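GNA33 (Neisseria gonorrhoeae FA 1090, PDB 2G5D) probably acts as a lytic transglycosylase, cleaving the MurNAc-GlcNAc linkage of peptidoglycan and leaving a 1,6-anhydro bond in the MurNAc residue. Local coordinates at residues C82-A85 / F86-P89. Residues are numbered along the deposited sequence; the frame is centred on the assembly and turned at random.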
loop_
_atom_site.group_PDB
_atom_site.type_symbol
_atom_site.label_atom_id
_atom_site.label_comp_id
_atom_site.label_asym_id
_atom_site.label_seq_id
_atom_site.Cartn_x
_atom_site.Cartn_y
_atom_site.Cartn_z
ATOM N N CYS A 82 11.512 0.048 20.174
ATOM C CA CYS A 82 10.202 -0.628 20.225
ATOM C C CYS A 82 9.746 -1.005 21.640
ATOM O O CYS A 82 8.578 -0.814 21.989
ATOM C CB CYS A 82 10.161 -1.811 19.265
ATOM S SG CYS A 82 9.902 -1.272 17.559
ATOM N N ALA A 83 10.666 -1.531 22.454
ATOM C CA ALA A 83 10.369 -1.795 23.857
ATOM C C ALA A 83 9.989 -0.497 24.579
ATOM O O ALA A 83 8.985 -0.442 25.301
ATOM C CB ALA A 83 11.553 -2.477 24.551
ATOM N N GLN A 84 10.778 0.549 24.354
ATOM C CA GLN A 84 10.579 1.831 25.036
ATOM C C GLN A 84 9.271 2.518 24.615
ATOM O O GLN A 84 8.631 3.189 25.429
ATOM C CB GLN A 84 11.765 2.758 24.772
ATOM C CG GLN A 84 11.781 4.003 25.656
ATOM C CD GLN A 84 11.861 3.656 27.142
ATOM O OE1 GLN A 84 12.448 2.644 27.516
ATOM N NE2 GLN A 84 11.277 4.499 27.990
ATOM N N ALA A 85 8.907 2.358 23.336
ATOM C CA ALA A 85 7.629 2.833 22.810
ATOM C C ALA A 85 6.460 2.294 23.643
ATOM O O ALA A 85 5.484 2.995 23.831
ATOM C CB ALA A 85 7.454 2.458 21.319
ATOM N N PHE A 86 6.580 1.068 24.158
ATOM C CA PHE A 86 5.506 0.456 24.947
ATOM C C PHE A 86 5.527 0.845 26.428
ATOM O O PHE A 86 4.543 0.670 27.133
ATOM C CB PHE A 86 5.455 -1.071 24.730
ATOM C CG PHE A 86 4.684 -1.465 23.502
ATOM C CD1 PHE A 86 5.280 -1.414 22.236
ATOM C CD2 PHE A 86 3.343 -1.830 23.603
ATOM C CE1 PHE A 86 4.551 -1.753 21.074
ATOM C CE2 PHE A 86 2.588 -2.169 22.444
ATOM C CZ PHE A 86 3.200 -2.135 21.180
ATOM N N GLN A 87 6.646 1.408 26.876
ATOM C CA GLN A 87 6.755 1.986 28.209
ATOM C C GLN A 87 6.541 3.518 28.213
ATOM O O GLN A 87 6.721 4.168 29.231
ATOM C CB GLN A 87 8.102 1.584 28.834
ATOM C CG GLN A 87 8.163 0.083 29.175
ATOM C CD GLN A 87 9.556 -0.418 29.550
ATOM O OE1 GLN A 87 9.706 -1.571 29.985
ATOM N NE2 GLN A 87 10.582 0.432 29.373
ATOM N N THR A 88 6.143 4.070 27.062
ATOM C CA THR A 88 5.822 5.476 26.899
ATOM C C THR A 88 4.288 5.720 26.877
ATOM O O THR A 88 3.590 5.112 26.073
ATOM C CB THR A 88 6.444 5.986 25.589
ATOM O OG1 THR A 88 7.842 5.661 25.576
ATOM C CG2 THR A 88 6.237 7.493 25.424
ATOM N N PRO A 89 3.760 6.605 27.769
ATOM C CA PRO A 89 2.317 6.871 27.755
ATOM C C PRO A 89 1.808 7.401 26.412
ATOM O O PRO A 89 2.517 8.148 25.726
ATOM C CB PRO A 89 2.143 7.962 28.842
ATOM C CG PRO A 89 3.309 7.798 29.719
ATOM C CD PRO A 89 4.444 7.397 28.808
HETATM O O HOH W 1 9.754 7.096 27.106
#
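Thr88 reaches back to the last turn of helix 79-86, where its OG1 donates a hydrogen bond of 2.6 Å to Gln84 O. The hydroxyl stands above the carbonyl plane; with OG1 beside the backbone N and anti to the carbonyl carbon (chi1 -53°), it faces the helix. Two i to i+3 bonds, Phe86 N to Ala83 O at 3.1 Å and a weak one from Gln87 N to Gln84 O at 3.0 Å, tighten this final turn, while the bond from Phe86 N to Cys82 O is longer and weak.

A water ties the side chains together, donating to Thr88 OG1 at 2.8 Å and accepting from Gln84 NE2 at 3.1 Å. Gln84 bends at chi2, which brings its amide back beside the turn; OE1 takes the backbone N-H of Arg23, and NE2 also bonds Asp22 OD1 weakly. The extended Gln87 chain crosses the Gln84 side chain at about a right angle, the amide planes 82° apart. Phe86 sets its ring edge against Cys82 O, CD1 lying 3.4 Å away.

Cys82 is anchored to Cys69 of helix 58-72 by a disulfide, and Arg66 of that helix bonds Ala85 O and Thr88 O. Together these bonds are consistent with a partly buried helix end held in place as the chain leaves toward helix 92-102.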